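Local structure of phytase (Debaryomyces castellii, 2GFI) at residues P75-G80 and V116-E121; E109-D114 and A260-V265; G344-D349 and A395-K400; F49-D54 and Y387-I392. The protein removes phosphate by hydrolysis from inositol hexakisphosphate (phytate), as a 3-phytase of the histidine acid phosphatase family. All coordinates share one frame; numbering follows the deposited sequence.

Contact 1 of 4, residues P75-G80 and V116-E121; sequences PSTGSG and VYLEKE
Glu119 and Thr77 carry the polar half of this contact. One carboxylate oxygen, Glu119 OE2, takes two hydrogen bonds from Thr77. Thr77 OG1 donates over 2.8 Å to the anti lone pair of Glu119 OE2, the one away from the other oxygen. Thr77 N donates to Glu119 OE2 over 2.8 Å as well, but from above the carboxylate plane, 68° out of it. The bend of Glu119 at chi2 (-77°) sets its CD back toward Thr77. Its other oxygen, OE1, makes a salt bridge with Arg167 of helix 166-180. The carboxylate is thus held at both oxygens, and its negative charge is likely to be stabilised there.

A backbone bond runs the other way, from Glu119 N to Pro75 O, 2.9 Å long. It leaves from the type II beta turn Tyr117 to Lys120, where Glu119 has positive phi.

The segment 75-80 leads into helix 77-91, whose first turn it includes from Thr77. Ser76 is the N-cap, and Ser76 OG accepts a weak bond from Ser79 N. The N-H that Glu119 OE2 binds is that of the first helical residue. The side chain of Glu119 lies about 8 Å from that of His70, the predicted nucleophile.

The apolar half belongs to Leu118. Its CD2 packs directly on Gly80 CA at 3.9 Å and also meets the ring of Pro75 at CB. Leu118 CD1 rests 3.9 Å from Thr77 CA, against the first turn of the helix.

Contact 2 of 4, residues E109-D114 and A260-V265; sequences EYFVPD and AYELNV
Phe111 lays its ring against helix 249-266 and meets Tyr261, Glu262 and Val265. Its CG sits between the backbone N and the carbonyl carbon (chi1 68°), and the CB bond points toward the helix. One ring face is turned to Glu262. Glu262 CA lies 3.8 Å above the ring plane, over its centre. Glu262 CB makes a CH-pi contact, 4.0 Å from the Phe111 ring centroid. Two further contacts are oblique to the ring. Tyr261 CB lies 3.5 Å from Phe111 CZ, and Val265 CB lies 3.7 Å from Phe111 CD1. The side chains of Phe111 and Val265 cross at about a right angle.

Glu262 has CG anti to the backbone N (chi1 -171°), and the chain is extended beyond it. Its carboxylate is turned 50° from the Phe111 ring plane. Water 1 donates to Glu262 OE2 over 2.8 Å and to Glu109 O over 2.7 Å. The same water lies in the plane of the Phe111 ring, at its edge. Glu262 OE1 is hydrogen-bonded to Ser269, so both carboxylate oxygens have partners.

An alanine in place of Phe111 would probably open a gap beside Tyr261 and Val265 and leave the backbone of Glu262 without its aromatic cover.

The Tyr261 ring leads away from Phe111; its side chain lies about 6 Å from that of His70, the predicted nucleophile. Tyr258, from the preceding turn of helix 249-266, meets the Phe111 ring edge-to-face. Tyr83 of helix 77-91 also touches Phe111, which thus packs between the two helices.

Contact 3 of 4, residues G344-D349 and A395-K400; sequences GILIPD and AVIPIK
Ile345 turns its CG1 branch between the backbone N and the carbonyl carbon (chi1 58°), with CG2 anti to the carbonyl carbon. Its two branches meet different isoleucines of the segment 395-400. At the end of the longer branch, Ile345 CD1 packs on Ile397 CG2 at 3.8 Å. The short branch, Ile345 CG2, touches Ile399 CG1 at 3.7 Å. Both pairs of side chains cross at a slant.

Ile397 has CG2 anti to its backbone N, and this methyl meets both Ile345 and Leu346, two consecutive residues of the loop. The tip of Leu346 comes to it with CD2, 3.9 Å from Ile397 CG2. Leu346 and Ile397 cross at about a right angle. Ile345 O also lies close to the methyl, 3.9 Å from Ile397 CG2. The side-chain contacts among these four residues are all apolar.

At the margin, Lys400 is stretched out in full and brings its NZ to 4.4 Å from Asp349 OD1. The charges are opposite, but the distance is beyond a salt bridge. Any attraction is probably modest, as both residues are exposed.

Other parts of the chain complete the packing. Ile345 also touches Tyr390 of strand 385-392 and Tyr418 of helix 412-423, and Ile399 rests on the same Tyr418. Pro398 packs on Phe359 of the second subunit.

Gly344, with positive phi, is the first residue after helix 333-343. The arrangement is plain hydrophobic packing of the loop after that helix against strand 395-397, a short strand of the mixed sheet in this histidine phosphatase fold, and the chain that follows it.

Contact 4 of 4, residues F49-D54 and Y387-I392; sequences FGISTD and YVRYVI
The guanidinium of Arg389 meets the loop 49-54 mainly through backbone oxygens. Asp54 O lies at its edge, near the plane, and accepts from Arg389 NH2 over 2.8 Å. The bond is bent, with an N-H...O angle of 139°, and the nitrogen stands above the carbonyl plane of Asp54. Water 2 is in the guanidinium plane, also at the edge. It accepts from Arg389 NH1 over 3.0 Å and donates to Ser52 O over 2.7 Å. Ile51 CG2 approaches NH1 obliquely.

Arg389 CG sits between the backbone N and the carbonyl carbon (chi1 73°), and the chain is extended from there to NE. Its NE makes a salt bridge with Glu378 of strand 374-382, and NH1 also bonds Gly407 O. Beside it, Thr53 CG2 touches Val391 CG1 at 4.3 Å.

A leucine in place of Arg389 would probably leave Asp54 O and water 2 without this donor and Glu378 without its charge partner.

The loop also borders the second subunit, where Gly50 bonds Gln30 and Asn277 of that chain. The contact packs an N-terminal loop across one face of strand 385-392 in the mixed sheet, far from the predicted catalytic residues.

How the contacts relate
From the N terminus, the segment 49-54 comes first, and contact 4 closes the longest loop, back from strand 385-392. Contacts 1 and 2 are both nested inside it. They cross each other: helix 77-91 meets 116-121, while 109-114, lying between, reaches on to helix 249-266. The two touch, with Pro75 against Phe111 and Tyr261, on the side of the fold near the predicted catalytic residues. Contact 3 follows in series and crosses contact 4. It joins the loop after helix 333-343 to strand 395-397, which pairs with strand 385-392. Contacts 3 and 4 lie across the chain's centre from contacts 1 and 2, and both touch the second subunit.

Contact 1 of 4, residues P75-G80 and V116-E121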
loop_
_atom_site.group_PDB
_atom_site.type_symbol
_atom_site.label_atom_id
_atom_site.label_comp_id
_atom_site.label_asym_id
_atom_site.label_seq_id
_atom_site.Cartn_x
_atom_site.Cartn_y
_atom_site.Cartn_z
ATOM N N PRO A 75 4.465 25.562 -15.185
ATOM C CA PRO A 75 3.369 26.507 -15.293
ATOM C C PRO A 75 3.366 27.143 -16.678
ATOM O O PRO A 75 4.401 27.212 -17.346
ATOM C CB PRO A 75 3.673 27.536 -14.207
ATOM C CG PRO A 75 4.619 26.845 -13.263
ATOM C CD PRO A 75 5.391 25.881 -14.089
ATOM N N SER A 76 2.190 27.567 -17.116
ATOM C CA SER A 76 2.092 28.361 -18.309
ATOM C C SER A 76 2.761 29.687 -18.002
ATOM O O SER A 76 3.178 29.969 -16.849
ATOM C CB SER A 76 0.634 28.594 -18.656
ATOM O OG SER A 76 0.059 29.351 -17.612
ATOM N N THR A 77 2.864 30.523 -19.024
ATOM C CA THR A 77 3.522 31.824 -18.831
ATOM C C THR A 77 2.797 32.628 -17.777
ATOM O O THR A 77 3.415 33.085 -16.817
ATOM C CB THR A 77 3.558 32.590 -20.136
ATOM O OG1 THR A 77 4.256 31.792 -21.120
ATOM C CG2 THR A 77 4.361 33.898 -19.935
ATOM N N GLY A 78 1.488 32.754 -17.927
ATOM C CA GLY A 78 0.691 33.620 -17.065
ATOM C C GLY A 78 0.799 33.195 -15.618
ATOM O O GLY A 78 1.210 33.972 -14.744
ATOM N N SER A 79 0.458 31.934 -15.382
ATOM C CA SER A 79 0.506 31.327 -14.065
ATOM C C SER A 79 1.891 31.369 -13.470
ATOM O O SER A 79 2.060 31.844 -12.362
ATOM C CB SER A 79 0.004 29.881 -14.156
ATOM O OG SER A 79 -1.375 29.899 -14.483
ATOM N N GLY A 80 2.885 30.888 -14.203
ATOM C CA GLY A 80 4.276 30.982 -13.769
ATOM C C GLY A 80 4.636 32.386 -13.314
ATOM O O GLY A 80 5.233 32.562 -12.237
ATOM N N VAL A 116 12.480 29.758 -19.486
ATOM C CA VAL A 116 12.388 29.031 -20.722
ATOM C C VAL A 116 11.548 27.731 -20.516
ATOM O O VAL A 116 10.974 27.195 -21.494
ATOM C CB VAL A 116 13.797 28.782 -21.333
ATOM C CG1 VAL A 116 14.492 27.620 -20.660
ATOM C CG2 VAL A 116 13.681 28.515 -22.818
ATOM N N TYR A 117 11.459 27.257 -19.263
ATOM C CA TYR A 117 10.678 26.069 -18.978
ATOM C C TYR A 117 9.197 26.329 -18.890
ATOM O O TYR A 117 8.421 25.392 -18.962
ATOM C CB TYR A 117 11.169 25.324 -17.737
ATOM C CG TYR A 117 12.576 24.830 -17.907
ATOM C CD1 TYR A 117 12.959 24.155 -19.057
ATOM C CD2 TYR A 117 13.528 25.058 -16.935
ATOM C CE1 TYR A 117 14.258 23.715 -19.236
ATOM C CE2 TYR A 117 14.850 24.600 -17.093
ATOM C CZ TYR A 117 15.199 23.939 -18.256
ATOM O OH TYR A 117 16.496 23.490 -18.420
ATOM N N LEU A 118 8.793 27.591 -18.773
ATOM C CA LEU A 118 7.398 27.852 -18.742
ATOM C C LEU A 118 6.806 27.249 -20.012
ATOM O O LEU A 118 7.443 27.278 -21.072
ATOM C CB LEU A 118 7.068 29.348 -18.597
ATOM C CG LEU A 118 7.486 30.049 -17.300
ATOM C CD1 LEU A 118 7.122 31.571 -17.303
ATOM C CD2 LEU A 118 6.937 29.357 -16.068
ATOM N N GLU A 119 5.606 26.688 -19.880
ATOM C CA GLU A 119 4.845 26.135 -20.993
ATOM C C GLU A 119 5.317 24.716 -21.382
ATOM O O GLU A 119 4.673 24.056 -22.179
ATOM C CB GLU A 119 4.812 27.080 -22.241
ATOM C CG GLU A 119 4.323 28.526 -22.017
ATOM C CD GLU A 119 2.818 28.698 -21.881
ATOM O OE1 GLU A 119 2.090 27.691 -21.952
ATOM O OE2 GLU A 119 2.320 29.873 -21.693
ATOM N N LYS A 120 6.414 24.247 -20.809
ATOM C CA LYS A 120 7.054 23.008 -21.269
ATOM C C LYS A 120 6.640 21.828 -20.420
ATOM O O LYS A 120 6.358 21.968 -19.222
ATOM C CB LYS A 120 8.584 23.094 -21.181
ATOM C CG LYS A 120 9.248 24.288 -21.882
ATOM C CD LYS A 120 9.037 24.325 -23.377
ATOM C CE LYS A 120 10.065 25.265 -24.041
ATOM N NZ LYS A 120 9.637 26.674 -23.800
ATOM N N GLU A 121 6.674 20.654 -21.032
ATOM C CA GLU A 121 6.566 19.410 -20.293
ATOM C C GLU A 121 7.689 19.364 -19.300
ATOM O O GLU A 121 8.811 19.774 -19.605
ATOM C CB GLU A 121 6.709 18.219 -21.261
ATOM C CG GLU A 121 5.489 17.973 -22.135
ATOM C CD GLU A 121 4.312 17.584 -21.273
ATOM O OE1 GLU A 121 4.283 16.420 -20.833
ATOM O OE2 GLU A 121 3.426 18.450 -21.015
#

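Contact 2 of 4, residues E109-D114 and A260-V265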
loop_
_atom_site.group_PDB
_atom_site.type_symbol
_atom_site.label_atom_id
_atom_site.label_comp_id
_atom_site.label_asym_id
_atom_site.label_seq_id
_atom_site.Cartn_x
_atom_site.Cartn_y
_atom_site.Cartn_z
ATOM N N GLU A 109 13.931 28.543 -2.904
ATOM C CA GLU A 109 14.037 29.026 -4.255
ATOM C C GLU A 109 12.680 28.991 -4.947
ATOM O O GLU A 109 11.822 28.189 -4.620
ATOM C CB GLU A 109 15.036 28.179 -5.014
ATOM C CG GLU A 109 16.453 28.300 -4.480
ATOM C CD GLU A 109 17.456 27.519 -5.326
ATOM O OE1 GLU A 109 17.219 26.328 -5.673
ATOM O OE2 GLU A 109 18.506 28.101 -5.664
ATOM N N TYR A 110 12.479 29.893 -5.894
ATOM C CA TYR A 110 11.330 29.795 -6.758
ATOM C C TYR A 110 11.539 28.558 -7.650
ATOM O O TYR A 110 12.666 28.318 -8.102
ATOM C CB TYR A 110 11.189 31.048 -7.590
ATOM C CG TYR A 110 10.024 30.940 -8.519
ATOM C CD1 TYR A 110 8.761 30.669 -8.027
ATOM C CD2 TYR A 110 10.180 31.100 -9.900
ATOM C CE1 TYR A 110 7.671 30.540 -8.893
ATOM C CE2 TYR A 110 9.074 30.992 -10.773
ATOM C CZ TYR A 110 7.839 30.701 -10.256
ATOM O OH TYR A 110 6.742 30.562 -11.073
ATOM N N PHE A 111 10.480 27.770 -7.882
ATOM C CA PHE A 111 10.668 26.442 -8.475
ATOM C C PHE A 111 10.907 26.409 -9.994
ATOM O O PHE A 111 11.333 25.404 -10.550
ATOM C CB PHE A 111 9.536 25.524 -8.088
ATOM C CG PHE A 111 8.207 25.889 -8.679
ATOM C CD1 PHE A 111 7.788 25.325 -9.873
ATOM C CD2 PHE A 111 7.352 26.730 -8.011
ATOM C CE1 PHE A 111 6.536 25.611 -10.393
ATOM C CE2 PHE A 111 6.115 27.054 -8.527
ATOM C CZ PHE A 111 5.699 26.497 -9.714
ATOM N N VAL A 112 10.600 27.502 -10.667
ATOM C CA VAL A 112 10.941 27.630 -12.055
ATOM C C VAL A 112 12.261 28.404 -12.120
ATOM O O VAL A 112 12.269 29.638 -12.010
ATOM C CB VAL A 112 9.841 28.324 -12.862
ATOM C CG1 VAL A 112 10.150 28.223 -14.327
ATOM C CG2 VAL A 112 8.481 27.678 -12.565
ATOM N N PRO A 113 13.365 27.676 -12.326
ATOM C CA PRO A 113 14.694 28.294 -12.299
ATOM C C PRO A 113 14.837 29.200 -13.521
ATOM O O PRO A 113 15.281 30.366 -13.425
ATOM C CB PRO A 113 15.654 27.090 -12.390
ATOM C CG PRO A 113 14.846 25.957 -13.062
ATOM C CD PRO A 113 13.407 26.240 -12.693
ATOM N N ASP A 114 14.401 28.680 -14.657
ATOM C CA ASP A 114 14.581 29.342 -15.934
ATOM C C ASP A 114 13.211 29.476 -16.575
ATOM O O ASP A 114 12.472 28.494 -16.659
ATOM C CB ASP A 114 15.475 28.444 -16.781
ATOM C CG ASP A 114 16.035 29.148 -17.990
ATOM O OD1 ASP A 114 15.530 30.267 -18.351
ATOM O OD2 ASP A 114 16.988 28.623 -18.637
ATOM N N ALA A 260 0.478 22.852 -6.931
ATOM C CA ALA A 260 0.306 21.853 -7.997
ATOM C C ALA A 260 1.505 21.838 -8.908
ATOM O O ALA A 260 2.045 20.785 -9.184
ATOM C CB ALA A 260 -0.959 22.099 -8.757
ATOM N N TYR A 261 1.939 23.023 -9.350
ATOM C CA TYR A 261 3.127 23.130 -10.183
ATOM C C TYR A 261 4.444 22.816 -9.544
ATOM O O TYR A 261 5.266 22.206 -10.183
ATOM C CB TYR A 261 3.132 24.440 -10.991
ATOM C CG TYR A 261 2.086 24.283 -12.034
ATOM C CD1 TYR A 261 2.330 23.488 -13.140
ATOM C CD2 TYR A 261 0.822 24.822 -11.857
ATOM C CE1 TYR A 261 1.365 23.273 -14.081
ATOM C CE2 TYR A 261 -0.168 24.620 -12.815
ATOM C CZ TYR A 261 0.129 23.835 -13.923
ATOM O OH TYR A 261 -0.827 23.599 -14.868
ATOM N N GLU A 262 4.669 23.216 -8.295
ATOM C CA GLU A 262 5.911 22.859 -7.637
ATOM C C GLU A 262 6.002 21.344 -7.407
ATOM O O GLU A 262 7.095 20.732 -7.494
ATOM C CB GLU A 262 6.023 23.576 -6.290
ATOM C CG GLU A 262 7.399 23.403 -5.664
ATOM C CD GLU A 262 7.603 24.345 -4.501
ATOM O OE1 GLU A 262 6.718 24.416 -3.620
ATOM O OE2 GLU A 262 8.651 25.020 -4.473
ATOM N N LEU A 263 4.851 20.748 -7.091
ATOM C CA LEU A 263 4.732 19.298 -7.051
ATOM C C LEU A 263 5.148 18.670 -8.406
ATOM O O LEU A 263 6.039 17.818 -8.439
ATOM C CB LEU A 263 3.295 18.905 -6.648
ATOM C CG LEU A 263 2.931 17.413 -6.598
ATOM C CD1 LEU A 263 3.776 16.650 -5.575
ATOM C CD2 LEU A 263 1.459 17.315 -6.199
ATOM N N ASN A 264 4.550 19.125 -9.511
ATOM C CA ASN A 264 4.959 18.674 -10.848
ATOM C C ASN A 264 6.457 18.841 -11.056
ATOM O O ASN A 264 7.159 17.920 -11.467
ATOM C CB ASN A 264 4.264 19.493 -11.939
ATOM C CG ASN A 264 2.831 19.181 -12.068
ATOM O OD1 ASN A 264 2.323 18.286 -11.401
ATOM N ND2 ASN A 264 2.149 19.908 -12.941
ATOM N N VAL A 265 6.953 20.020 -10.739
ATOM C CA VAL A 265 8.330 20.347 -11.076
ATOM C C VAL A 265 9.361 19.689 -10.177
ATOM O O VAL A 265 10.376 19.190 -10.660
ATOM C CB VAL A 265 8.525 21.880 -11.147
ATOM C CG1 VAL A 265 10.027 22.224 -11.234
ATOM C CG2 VAL A 265 7.736 22.440 -12.341
HETATM O O HOH W 1 9.225 27.619 -5.170
#

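Contact 3 of 4, residues G344-D349 and A395-K400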
loop_
_atom_site.group_PDB
_atom_site.type_symbol
_atom_site.label_atom_id
_atom_site.label_comp_id
_atom_site.label_asym_id
_atom_site.label_seq_id
_atom_site.Cartn_x
_atom_site.Cartn_y
_atom_site.Cartn_z
ATOM N N GLY A 344 -20.674 13.340 -23.189
ATOM C CA GLY A 344 -21.797 13.290 -22.278
ATOM C C GLY A 344 -21.823 12.166 -21.269
ATOM O O GLY A 344 -22.855 11.875 -20.707
ATOM N N ILE A 345 -20.694 11.554 -20.979
ATOM C CA ILE A 345 -20.666 10.501 -19.957
ATOM C C ILE A 345 -20.229 10.982 -18.564
ATOM O O ILE A 345 -20.452 10.311 -17.555
ATOM C CB ILE A 345 -19.799 9.324 -20.443
ATOM C CG1 ILE A 345 -18.384 9.810 -20.751
ATOM C CG2 ILE A 345 -20.451 8.710 -21.661
ATOM C CD1 ILE A 345 -17.403 8.682 -20.997
ATOM N N LEU A 346 -19.574 12.130 -18.504
ATOM C CA LEU A 346 -19.139 12.658 -17.214
ATOM C C LEU A 346 -19.728 14.050 -16.961
ATOM O O LEU A 346 -19.185 14.847 -16.189
ATOM C CB LEU A 346 -17.616 12.614 -17.104
ATOM C CG LEU A 346 -17.066 11.194 -16.912
ATOM C CD1 LEU A 346 -15.571 11.189 -17.111
ATOM C CD2 LEU A 346 -17.427 10.636 -15.523
ATOM N N ILE A 347 -20.875 14.293 -17.599
ATOM C CA ILE A 347 -21.575 15.584 -17.559
ATOM C C ILE A 347 -22.806 15.502 -16.636
ATOM O O ILE A 347 -23.640 14.621 -16.790
ATOM C CB ILE A 347 -21.965 16.023 -19.030
ATOM C CG1 ILE A 347 -20.753 15.972 -19.963
ATOM C CG2 ILE A 347 -22.644 17.399 -19.064
ATOM C CD1 ILE A 347 -19.488 16.634 -19.421
ATOM N N PRO A 348 -22.934 16.419 -15.683
ATOM C CA PRO A 348 -24.100 16.412 -14.789
ATOM C C PRO A 348 -25.358 16.799 -15.581
ATOM O O PRO A 348 -25.239 17.457 -16.619
ATOM C CB PRO A 348 -23.767 17.501 -13.759
ATOM C CG PRO A 348 -22.904 18.418 -14.469
ATOM C CD PRO A 348 -22.026 17.545 -15.400
ATOM N N ASP A 349 -26.535 16.400 -15.091
ATOM C CA ASP A 349 -27.816 16.755 -15.729
ATOM C C ASP A 349 -28.099 18.234 -15.695
ATOM O O ASP A 349 -28.713 18.792 -16.622
ATOM C CB ASP A 349 -28.969 16.079 -15.004
ATOM C CG ASP A 349 -29.039 14.597 -15.289
ATOM O OD1 ASP A 349 -28.629 14.183 -16.413
ATOM O OD2 ASP A 349 -29.495 13.790 -14.436
ATOM N N ALA A 395 -10.367 4.262 -16.099
ATOM C CA ALA A 395 -11.603 3.740 -15.549
ATOM C C ALA A 395 -12.613 3.589 -16.667
ATOM O O ALA A 395 -12.744 4.490 -17.476
ATOM C CB ALA A 395 -12.154 4.695 -14.496
ATOM N N VAL A 396 -13.327 2.464 -16.728
ATOM C CA VAL A 396 -14.392 2.358 -17.712
ATOM C C VAL A 396 -15.469 3.260 -17.200
ATOM O O VAL A 396 -15.840 3.176 -16.030
ATOM C CB VAL A 396 -14.942 0.923 -17.875
ATOM C CG1 VAL A 396 -16.164 0.929 -18.809
ATOM C CG2 VAL A 396 -13.828 -0.062 -18.343
ATOM N N ILE A 397 -15.944 4.146 -18.063
ATOM C CA ILE A 397 -17.112 4.979 -17.768
ATOM C C ILE A 397 -18.228 4.598 -18.719
ATOM O O ILE A 397 -18.225 5.043 -19.868
ATOM C CB ILE A 397 -16.769 6.490 -17.895
ATOM C CG1 ILE A 397 -15.477 6.836 -17.114
ATOM C CG2 ILE A 397 -17.970 7.364 -17.502
ATOM C CD1 ILE A 397 -15.546 6.702 -15.564
ATOM N N PRO A 398 -19.168 3.758 -18.281
ATOM C CA PRO A 398 -20.251 3.362 -19.154
ATOM C C PRO A 398 -21.127 4.555 -19.591
ATOM O O PRO A 398 -21.265 5.541 -18.857
ATOM C CB PRO A 398 -21.045 2.357 -18.304
ATOM C CG PRO A 398 -20.032 1.816 -17.310
ATOM C CD PRO A 398 -19.256 3.091 -16.961
ATOM N N ILE A 399 -21.665 4.463 -20.809
ATOM C CA ILE A 399 -22.600 5.441 -21.287
ATOM C C ILE A 399 -23.929 5.123 -20.662
ATOM O O ILE A 399 -24.369 3.991 -20.698
ATOM C CB ILE A 399 -22.729 5.385 -22.807
ATOM C CG1 ILE A 399 -21.377 5.609 -23.456
ATOM C CG2 ILE A 399 -23.780 6.387 -23.263
ATOM C CD1 ILE A 399 -21.359 5.244 -24.905
ATOM N N LYS A 400 -24.554 6.132 -20.080
ATOM C CA LYS A 400 -25.860 5.986 -19.494
ATOM C C LYS A 400 -26.850 5.353 -20.481
ATOM O O LYS A 400 -27.095 5.880 -21.594
ATOM C CB LYS A 400 -26.359 7.352 -19.040
ATOM C CG LYS A 400 -27.650 7.295 -18.254
ATOM C CD LYS A 400 -28.115 8.715 -17.965
ATOM C CE LYS A 400 -29.563 8.704 -17.536
ATOM N NZ LYS A 400 -29.982 10.061 -17.058
#

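Contact 4 of 4, residues F49-D54 and Y387-I392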
loop_
_atom_site.group_PDB
_atom_site.type_symbol
_atom_site.label_atom_id
_atom_site.label_comp_id
_atom_site.label_asym_id
_atom_site.label_seq_id
_atom_site.Cartn_x
_atom_site.Cartn_y
_atom_site.Cartn_z
ATOM N N PHE A 49 -15.410 2.684 -11.286
ATOM C CA PHE A 49 -16.572 1.988 -10.715
ATOM C C PHE A 49 -16.311 0.526 -10.471
ATOM O O PHE A 49 -17.237 -0.206 -10.132
ATOM C CB PHE A 49 -17.815 2.112 -11.598
ATOM C CG PHE A 49 -18.168 3.519 -11.973
ATOM C CD1 PHE A 49 -18.722 4.395 -11.035
ATOM C CD2 PHE A 49 -17.986 3.965 -13.295
ATOM C CE1 PHE A 49 -19.059 5.697 -11.409
ATOM C CE2 PHE A 49 -18.336 5.252 -13.679
ATOM C CZ PHE A 49 -18.873 6.122 -12.738
ATOM N N GLY A 50 -15.060 0.084 -10.667
ATOM C CA GLY A 50 -14.707 -1.293 -10.388
ATOM C C GLY A 50 -14.792 -2.171 -11.607
ATOM O O GLY A 50 -14.596 -3.363 -11.503
ATOM N N ILE A 51 -15.075 -1.572 -12.770
ATOM C CA ILE A 51 -15.199 -2.291 -14.021
ATOM C C ILE A 51 -13.839 -2.680 -14.462
ATOM O O ILE A 51 -12.905 -1.859 -14.479
ATOM C CB ILE A 51 -15.900 -1.447 -15.088
ATOM C CG1 ILE A 51 -17.306 -1.062 -14.603
ATOM C CG2 ILE A 51 -16.039 -2.230 -16.347
ATOM C CD1 ILE A 51 -17.861 0.091 -15.329
ATOM N N SER A 52 -13.683 -3.948 -14.786
ATOM C CA SER A 52 -12.379 -4.391 -15.227
ATOM C C SER A 52 -12.048 -3.701 -16.566
ATOM O O SER A 52 -12.907 -3.554 -17.461
ATOM C CB SER A 52 -12.350 -5.904 -15.259
ATOM O OG SER A 52 -11.405 -6.330 -16.218
ATOM N N THR A 53 -10.816 -3.215 -16.695
ATOM C CA THR A 53 -10.478 -2.413 -17.876
ATOM C C THR A 53 -9.976 -3.339 -18.951
ATOM O O THR A 53 -9.883 -2.920 -20.100
ATOM C CB THR A 53 -9.429 -1.338 -17.582
ATOM O OG1 THR A 53 -8.281 -1.937 -16.955
ATOM C CG2 THR A 53 -9.962 -0.336 -16.574
ATOM N N ASP A 54 -9.630 -4.576 -18.557
ATOM C CA ASP A 54 -9.374 -5.669 -19.493
ATOM C C ASP A 54 -10.442 -5.777 -20.567
ATOM O O ASP A 54 -11.625 -5.561 -20.306
ATOM C CB ASP A 54 -9.453 -7.010 -18.782
ATOM C CG ASP A 54 -8.304 -7.265 -17.848
ATOM O OD1 ASP A 54 -7.654 -6.324 -17.365
ATOM O OD2 ASP A 54 -7.996 -8.422 -17.531
ATOM N N TYR A 387 -18.892 -3.660 -29.992
ATOM C CA TYR A 387 -19.167 -2.859 -28.807
ATOM C C TYR A 387 -18.130 -1.766 -28.660
ATOM O O TYR A 387 -16.971 -1.921 -29.042
ATOM C CB TYR A 387 -19.209 -3.742 -27.573
ATOM C CG TYR A 387 -20.339 -4.721 -27.662
ATOM C CD1 TYR A 387 -21.608 -4.388 -27.203
ATOM C CD2 TYR A 387 -20.146 -5.973 -28.253
ATOM C CE1 TYR A 387 -22.654 -5.283 -27.318
ATOM C CE2 TYR A 387 -21.169 -6.872 -28.361
ATOM C CZ TYR A 387 -22.418 -6.526 -27.910
ATOM O OH TYR A 387 -23.441 -7.425 -28.030
ATOM N N VAL A 388 -18.587 -0.657 -28.105
ATOM C CA VAL A 388 -17.770 0.513 -27.889
ATOM C C VAL A 388 -17.857 0.857 -26.391
ATOM O O VAL A 388 -18.902 0.724 -25.783
ATOM C CB VAL A 388 -18.284 1.660 -28.808
ATOM C CG1 VAL A 388 -17.717 2.963 -28.418
ATOM C CG2 VAL A 388 -17.896 1.365 -30.273
ATOM N N ARG A 389 -16.751 1.259 -25.783
ATOM C CA ARG A 389 -16.848 1.830 -24.448
ATOM C C ARG A 389 -15.724 2.824 -24.218
ATOM O O ARG A 389 -14.712 2.815 -24.924
ATOM C CB ARG A 389 -16.852 0.740 -23.358
ATOM C CG ARG A 389 -15.521 0.085 -23.150
ATOM C CD ARG A 389 -15.514 -0.856 -21.978
ATOM N NE ARG A 389 -14.237 -1.523 -21.883
ATOM C CZ ARG A 389 -13.986 -2.498 -21.028
ATOM N NH1 ARG A 389 -14.962 -2.924 -20.212
ATOM N NH2 ARG A 389 -12.775 -3.067 -21.004
ATOM N N TYR A 390 -15.927 3.671 -23.216
ATOM C CA TYR A 390 -14.965 4.685 -22.823
ATOM C C TYR A 390 -14.156 4.284 -21.595
ATOM O O TYR A 390 -14.713 3.795 -20.623
ATOM C CB TYR A 390 -15.716 5.950 -22.490
ATOM C CG TYR A 390 -16.131 6.719 -23.699
ATOM C CD1 TYR A 390 -15.301 7.724 -24.219
ATOM C CD2 TYR A 390 -17.350 6.450 -24.345
ATOM C CE1 TYR A 390 -15.683 8.442 -25.325
ATOM C CE2 TYR A 390 -17.736 7.177 -25.475
ATOM C CZ TYR A 390 -16.895 8.152 -25.954
ATOM O OH TYR A 390 -17.262 8.873 -27.063
ATOM N N VAL A 391 -12.846 4.525 -21.646
ATOM C CA VAL A 391 -11.976 4.379 -20.497
ATOM C C VAL A 391 -11.338 5.763 -20.310
ATOM O O VAL A 391 -10.494 6.197 -21.115
ATOM C CB VAL A 391 -10.909 3.260 -20.722
ATOM C CG1 VAL A 391 -10.293 2.824 -19.416
ATOM C CG2 VAL A 391 -11.521 2.024 -21.423
ATOM N N ILE A 392 -11.775 6.473 -19.261
ATOM C CA ILE A 392 -11.310 7.811 -18.974
ATOM C C ILE A 392 -10.362 7.682 -17.797
ATOM O O ILE A 392 -10.732 7.200 -16.716
ATOM C CB ILE A 392 -12.469 8.676 -18.578
ATOM C CG1 ILE A 392 -13.646 8.513 -19.553
ATOM C CG2 ILE A 392 -11.992 10.149 -18.352
ATOM C CD1 ILE A 392 -13.250 8.673 -21.038
HETATM O O HOH W 2 -14.923 -5.153 -18.228
#